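Local structure of neuraminidase (Influenza A virus, 4K3Y) at the interface of chains A and B. The protein is a neuraminidase-like surface glycoprotein of a bat influenza A virus whose ectodomain forms a beta-propeller of the influenza neuraminidase family. Sequence-based numbering; all coordinates share one arbitrary frame. Chains: chain A/B, neuraminidase.

Contact 1: the interface of chains A and B. Residues chain A 22-24, 357, 363, 368; chain B 98, 117, 121, 123, 130, 133.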
ATOM      1  N   VAL A  22      19.222  -0.509 -22.568  1.00 51.40           N
ATOM      2  CA  VAL A  22      17.915   0.092 -22.613  1.00 42.53           C
ATOM      3  C   VAL A  22      17.600   0.722 -21.251  1.00 44.07           C
ATOM      4  O   VAL A  22      17.733   0.081 -20.206  1.00 46.43           O
ATOM      5  CB  VAL A  22      16.856  -0.981 -23.028  1.00 52.36           C
ATOM      6  CG1 VAL A  22      15.431  -0.542 -22.694  1.00 62.19           C
ATOM      7  CG2 VAL A  22      16.971  -1.271 -24.501  1.00 62.34           C
ATOM      8  N   PRO A  23      17.165   1.989 -21.259  1.00 47.32           N
ATOM      9  CA  PRO A  23      16.830   2.674 -20.008  1.00 50.79           C
ATOM     10  C   PRO A  23      15.625   2.052 -19.323  1.00 50.32           C
ATOM     11  O   PRO A  23      14.622   1.764 -19.970  1.00 53.06           O
ATOM     12  CB  PRO A  23      16.472   4.090 -20.472  1.00 47.65           C
ATOM     13  CG  PRO A  23      16.023   3.917 -21.862  1.00 46.96           C
ATOM     14  CD  PRO A  23      16.913   2.844 -22.433  1.00 47.98           C
ATOM     15  N   THR A  24      15.734   1.854 -18.017  1.00 48.08           N
ATOM     16  CA  THR A  24      14.614   1.387 -17.220  1.00 45.14           C
ATOM     17  C   THR A  24      14.198   2.442 -16.211  1.00 42.48           C
ATOM     18  O   THR A  24      13.209   2.259 -15.505  1.00 50.80           O
ATOM     19  CB  THR A  24      14.914   0.046 -16.520  1.00 46.00           C
ATOM     20  OG1 THR A  24      16.224   0.081 -15.936  1.00 58.20           O
ATOM     21  CG2 THR A  24      14.869  -1.077 -17.537  1.00 39.48           C
ATOM     22  N   CYS A 357      19.373  -1.458 -18.672  1.00 47.80           N
ATOM     23  CA  CYS A 357      19.355  -2.914 -18.630  1.00 39.37           C
ATOM     24  C   CYS A 357      19.695  -3.481 -19.998  1.00 51.97           C
ATOM     25  O   CYS A 357      19.439  -2.852 -21.040  1.00 55.99           O
ATOM     26  CB  CYS A 357      18.008  -3.426 -18.120  1.00 46.45           C
ATOM     27  SG  CYS A 357      17.758  -3.156 -16.330  1.00 65.63           S
ATOM     28  N   MET A 363      21.004  -2.360 -30.702  1.00 74.95           N
ATOM     29  CA  MET A 363      20.312  -1.092 -30.474  1.00 58.69           C
ATOM     30  C   MET A 363      20.778   0.014 -31.412  1.00 55.86           C
ATOM     31  O   MET A 363      21.916   0.011 -31.895  1.00 61.52           O
ATOM     32  CB  MET A 363      20.523  -0.633 -29.021  1.00 59.86           C
ATOM     33  CG  MET A 363      19.685  -1.366 -27.992  1.00 61.57           C
ATOM     34  SD  MET A 363      17.952  -0.891 -28.009  1.00 73.67           S
ATOM     35  CE  MET A 363      18.018   0.818 -27.483  1.00 41.31           C
ATOM     36  N   TRP A 368      20.698   9.833 -24.402  1.00 63.06           N
ATOM     37  CA  TRP A 368      19.657   9.866 -23.381  1.00 59.26           C
ATOM     38  C   TRP A 368      19.695  11.114 -22.492  1.00 60.28           C
ATOM     39  O   TRP A 368      18.807  11.321 -21.657  1.00 65.69           O
ATOM     40  CB  TRP A 368      19.697   8.579 -22.546  1.00 52.10           C
ATOM     41  CG  TRP A 368      19.344   7.380 -23.373  1.00 54.41           C
ATOM     42  CD1 TRP A 368      20.208   6.511 -23.969  1.00 58.72           C
ATOM     43  CD2 TRP A 368      18.033   6.948 -23.725  1.00 48.99           C
ATOM     44  NE1 TRP A 368      19.516   5.552 -24.657  1.00 52.40           N
ATOM     45  CE2 TRP A 368      18.175   5.793 -24.525  1.00 58.35           C
ATOM     46  CE3 TRP A 368      16.749   7.419 -23.439  1.00 40.44           C
ATOM     47  CZ2 TRP A 368      17.083   5.103 -25.048  1.00 55.81           C
ATOM     48  CZ3 TRP A 368      15.661   6.732 -23.960  1.00 50.79           C
ATOM     49  CH2 TRP A 368      15.837   5.590 -24.761  1.00 48.54           C
TER
ATOM     50  N   VAL B  98       9.875   3.470 -19.181  1.00 52.00           N
ATOM     51  CA  VAL B  98      10.179   4.707 -19.876  1.00 53.05           C
ATOM     52  C   VAL B  98       9.511   4.687 -21.247  1.00 64.04           C
ATOM     53  O   VAL B  98       9.614   3.701 -21.978  1.00 71.45           O
ATOM     54  CB  VAL B  98      11.694   4.780 -20.101  1.00 53.30           C
ATOM     55  CG1 VAL B  98      12.098   6.004 -20.964  1.00 38.41           C
ATOM     56  CG2 VAL B  98      12.421   4.745 -18.756  1.00 49.65           C
ATOM     57  N   ALA B 117      10.258   4.162 -26.653  1.00 69.54           N
ATOM     58  CA  ALA B 117      11.112   5.223 -26.139  1.00 57.32           C
ATOM     59  C   ALA B 117      12.202   5.587 -27.159  1.00 61.75           C
ATOM     60  O   ALA B 117      12.277   5.007 -28.256  1.00 59.83           O
ATOM     61  CB  ALA B 117      11.721   4.795 -24.821  1.00 50.22           C
ATOM     62  N   PHE B 121      12.258   2.641 -30.740  1.00 79.99           N
ATOM     63  CA  PHE B 121      12.300   1.177 -30.652  1.00 65.08           C
ATOM     64  C   PHE B 121      11.281   0.787 -29.581  1.00 61.62           C
ATOM     65  O   PHE B 121      10.803   1.654 -28.831  1.00 59.50           O
ATOM     66  CB  PHE B 121      13.701   0.688 -30.253  1.00 61.23           C
ATOM     67  CG  PHE B 121      14.186   1.268 -28.956  1.00 58.59           C
ATOM     68  CD1 PHE B 121      14.884   2.467 -28.936  1.00 51.70           C
ATOM     69  CD2 PHE B 121      13.914   0.634 -27.753  1.00 68.03           C
ATOM     70  CE1 PHE B 121      15.306   3.012 -27.739  1.00 56.92           C
ATOM     71  CE2 PHE B 121      14.332   1.173 -26.569  1.00 64.31           C
ATOM     72  CZ  PHE B 121      15.030   2.364 -26.558  1.00 57.30           C
ATOM     73  N   SER B 123      10.548  -1.635 -26.084  1.00 50.22           N
ATOM     74  CA  SER B 123      11.045  -2.551 -25.065  1.00 62.85           C
ATOM     75  C   SER B 123       9.898  -3.388 -24.536  1.00 61.88           C
ATOM     76  O   SER B 123       8.766  -2.896 -24.362  1.00 54.37           O
ATOM     77  CB  SER B 123      11.681  -1.798 -23.886  1.00 52.98           C
ATOM     78  OG  SER B 123      12.333  -0.640 -24.345  1.00 60.69           O
ATOM     79  N   ILE B 130      13.339  -6.126 -18.108  1.00 53.19           N
ATOM     80  CA  ILE B 130      13.475  -6.096 -19.557  1.00 55.71           C
ATOM     81  C   ILE B 130      13.703  -7.498 -20.113  1.00 62.06           C
ATOM     82  O   ILE B 130      14.647  -8.190 -19.714  1.00 54.19           O
ATOM     83  CB  ILE B 130      14.599  -5.182 -20.009  1.00 52.09           C
ATOM     84  CG1 ILE B 130      14.187  -3.737 -19.750  1.00 57.45           C
ATOM     85  CG2 ILE B 130      14.878  -5.388 -21.507  1.00 49.04           C
ATOM     86  CD1 ILE B 130      13.155  -3.198 -20.723  1.00 45.34           C
ATOM     87  N   THR B 133      13.730  -6.467 -26.925  1.00 44.20           N
ATOM     88  CA  THR B 133      13.455  -5.231 -27.661  1.00 54.00           C
ATOM     89  C   THR B 133      12.944  -5.535 -29.070  1.00 64.28           C
ATOM     90  O   THR B 133      13.085  -6.656 -29.559  1.00 60.92           O
ATOM     91  CB  THR B 133      14.668  -4.262 -27.737  1.00 51.73           C
ATOM     92  OG1 THR B 133      15.803  -4.945 -28.282  1.00 64.06           O
ATOM     93  CG2 THR B 133      15.004  -3.713 -26.359  1.00 37.31           C
TER
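Strand 20-23 of chain A, with the loop residues A:Thr24, A:Met363 and A:Trp368, packs against strands 121-126 and 129-134 of chain B, flanked by B:Val98 and B:Ala117 at the ends of their strands. The ring of B:Phe121 is held from two directions by chain A. Over one face sits the terminal methyl of A:Met363, its CE 3.6 Å from the ring centroid in a CH-pi contact; the methionine is bent at chi2 and chi3 (-74° and -66°), which curls that methyl down onto the ring. At the rim, A:Trp368 meets it tip to tip and edge to edge, with the two ring planes turned almost perpendicular, and CZ2 3.7 Å from CZ of B:Phe121. The carbonyl oxygen of B:Ala117 lies on the opposite face of the phenylalanine, while A:Pro23 CG covers a face of the indole from within chain A.

A:Val22 splits its two methyls between neighbours. CG1, anti to the backbone N (chi1 163°), points at the hydroxyl OG of B:Ser123, 3.5 Å away, and CG2 meets the methyl CG2 of B:Thr133 at 3.6 Å. B:Ile130 sends CG1 to within 3.5 Å of A:Thr24 CG2, and its CD1 lies near A:Val22 CG1. No polar pair bridges the chains here, so packing and shape carry the patch, which joins neighbouring subunits in the tetramer typical of influenza neuraminidases.

Contact 2: the interface of chains A and B. Residues chain A 329, 333; chain B 126, 130-131, 178, 180.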
ATOM      1  N   ARG A 329      13.783 -17.765 -14.973  1.00 96.19           N
ATOM      2  CA  ARG A 329      13.985 -17.690 -16.423  1.00 85.51           C
ATOM      3  C   ARG A 329      15.238 -18.399 -16.944  1.00 89.28           C
ATOM      4  O   ARG A 329      16.080 -18.876 -16.165  1.00100.16           O
ATOM      5  CB  ARG A 329      13.997 -16.226 -16.873  1.00 76.67           C
ATOM      6  CG  ARG A 329      12.867 -15.396 -16.272  1.00 86.44           C
ATOM      7  CD  ARG A 329      12.984 -13.916 -16.654  1.00 78.31           C
ATOM      8  NE  ARG A 329      12.934 -13.730 -18.105  1.00 86.04           N
ATOM      9  CZ  ARG A 329      11.828 -13.865 -18.842  1.00 76.95           C
ATOM     10  NH1 ARG A 329      10.665 -14.189 -18.269  1.00 67.11           N
ATOM     11  NH2 ARG A 329      11.881 -13.679 -20.159  1.00 60.03           N
ATOM     12  N   GLU A 333      19.486 -11.649 -16.361  1.00 45.60           N
ATOM     13  CA  GLU A 333      19.536 -10.281 -16.858  1.00 42.17           C
ATOM     14  C   GLU A 333      20.576  -9.431 -16.104  1.00 50.76           C
ATOM     15  O   GLU A 333      20.829  -9.647 -14.910  1.00 52.68           O
ATOM     16  CB  GLU A 333      18.147  -9.662 -16.723  1.00 51.60           C
ATOM     17  CG  GLU A 333      18.043  -8.224 -17.170  1.00 60.21           C
ATOM     18  CD  GLU A 333      17.917  -8.094 -18.674  1.00 72.34           C
ATOM     19  OE1 GLU A 333      17.538  -9.096 -19.350  1.00 76.80           O
ATOM     20  OE2 GLU A 333      18.185  -6.975 -19.171  1.00 62.64           O
TER
ATOM     21  N   TYR B 126       8.638  -7.566 -18.458  1.00 44.62           N
ATOM     22  CA  TYR B 126       7.849  -8.655 -17.902  1.00 44.57           C
ATOM     23  C   TYR B 126       8.172  -8.709 -16.416  1.00 51.36           C
ATOM     24  O   TYR B 126       9.324  -8.910 -16.041  1.00 63.80           O
ATOM     25  CB  TYR B 126       8.225  -9.955 -18.605  1.00 50.23           C
ATOM     26  CG  TYR B 126       7.348 -11.137 -18.286  1.00 43.41           C
ATOM     27  CD1 TYR B 126       6.085 -11.270 -18.852  1.00 41.71           C
ATOM     28  CD2 TYR B 126       7.801 -12.148 -17.453  1.00 43.88           C
ATOM     29  CE1 TYR B 126       5.283 -12.375 -18.570  1.00 45.63           C
ATOM     30  CE2 TYR B 126       7.011 -13.260 -17.168  1.00 47.94           C
ATOM     31  CZ  TYR B 126       5.759 -13.371 -17.729  1.00 47.97           C
ATOM     32  OH  TYR B 126       4.991 -14.474 -17.432  1.00 53.17           O
ATOM     33  N   ILE B 130      13.339  -6.126 -18.108  1.00 53.19           N
ATOM     34  CA  ILE B 130      13.475  -6.096 -19.557  1.00 55.71           C
ATOM     35  C   ILE B 130      13.703  -7.498 -20.113  1.00 62.06           C
ATOM     36  O   ILE B 130      14.647  -8.190 -19.714  1.00 54.19           O
ATOM     37  CB  ILE B 130      14.599  -5.182 -20.009  1.00 52.09           C
ATOM     38  CG1 ILE B 130      14.187  -3.737 -19.750  1.00 57.45           C
ATOM     39  CG2 ILE B 130      14.878  -5.388 -21.507  1.00 49.04           C
ATOM     40  CD1 ILE B 130      13.155  -3.198 -20.723  1.00 45.34           C
ATOM     41  N   THR B 131      12.824  -7.904 -21.032  1.00 57.89           N
ATOM     42  CA  THR B 131      12.851  -9.255 -21.587  1.00 48.22           C
ATOM     43  C   THR B 131      13.099  -9.325 -23.095  1.00 50.13           C
ATOM     44  O   THR B 131      13.384 -10.406 -23.613  1.00 58.84           O
ATOM     45  CB  THR B 131      11.564 -10.043 -21.243  1.00 58.04           C
ATOM     46  OG1 THR B 131      10.413  -9.207 -21.447  1.00 63.68           O
ATOM     47  CG2 THR B 131      11.601 -10.509 -19.802  1.00 49.32           C
ATOM     48  N   ASN B 178       5.993 -15.297 -21.894  1.00 56.42           N
ATOM     49  CA  ASN B 178       6.698 -14.798 -20.715  1.00 53.87           C
ATOM     50  C   ASN B 178       7.574 -13.588 -21.051  1.00 48.20           C
ATOM     51  O   ASN B 178       8.729 -13.510 -20.626  1.00 44.20           O
ATOM     52  CB  ASN B 178       7.556 -15.898 -20.091  1.00 50.58           C
ATOM     53  CG  ASN B 178       6.740 -17.092 -19.648  1.00 61.35           C
ATOM     54  OD1 ASN B 178       5.505 -17.055 -19.649  1.00 73.33           O
ATOM     55  ND2 ASN B 178       7.434 -18.164 -19.246  1.00 72.39           N
ATOM     56  N   THR B 180       9.043 -12.888 -23.785  1.00 52.88           N
ATOM     57  CA  THR B 180      10.013 -13.105 -24.853  1.00 58.04           C
ATOM     58  C   THR B 180       9.318 -13.256 -26.209  1.00 58.58           C
ATOM     59  O   THR B 180       8.324 -13.976 -26.338  1.00 52.60           O
ATOM     60  CB  THR B 180      10.873 -14.348 -24.608  1.00 65.56           C
ATOM     61  OG1 THR B 180      11.362 -14.344 -23.258  1.00 70.99           O
ATOM     62  CG2 THR B 180      12.042 -14.361 -25.582  1.00 57.25           C
TER
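The backbone carbonyl oxygen of B:Asn178 accepts two hydrogen bonds from one guanidinium, that of A:Arg329. NH1 donates to B:Asn178 O over 3.1 Å, and NH2 donates to the same O over 3.2 Å. Both terminal nitrogens close end-on upon one acceptor, which lies nearly in the guanidinium plane. The NH2 branch arrives almost along the C=O axis (166° at the oxygen), whereas NH1 comes in more bent, at 146°. Neither bond is straight at hydrogen, as expected when two donors share one atom. A turn at chi3 (60°) swings the end of the arginine chain toward this carbonyl.

B:Thr131 presents its methyl to one face of the guanidinium, offset toward the rim, with CG2 3.5 Å from A:Arg329 CZ. OG1 of B:Thr180 lies 3.2 Å from NH2 of A:Arg329, but nearly on the extension of the CZ-NH2 bond, between the two N-H directions, a close polar contact rather than a hydrogen bond. NH1 passes near CD2 of the B:Tyr126 ring, whose plane is steeply inclined to the guanidinium. The carbonyl carbon of B:Asn178 rests over the centre of that tyrosine ring, a second-shell support for the acceptor.

Farther along, OE1 of A:Glu333 faces O of B:Ile130, two acceptors as modelled, a doubtful contact that bears no weight. In the fold, chain A contributes loop residues, while chain B offers strands 121-126 and 129-134, the start of strand 180-187 and the turn leading into it.

About 13 Å separates the C-alpha centres of contact 1 and contact 2, and B:Ile130 belongs to both: its side chain packs in the first, while its backbone carbonyl faces chain A in the second. On chain B, strands 121-126 and 129-134 run through both sites, so the two patches adjoin on the same pair of strands. Chain A addresses them with different segments, an N-terminal strand and C-terminal loops for contact 1, and loop residues preceding strand 335-343 for contact 2. An apolar patch is therefore extended by a polar one, which may help set the relative orientation of neighbouring subunits in the four-chain assembly.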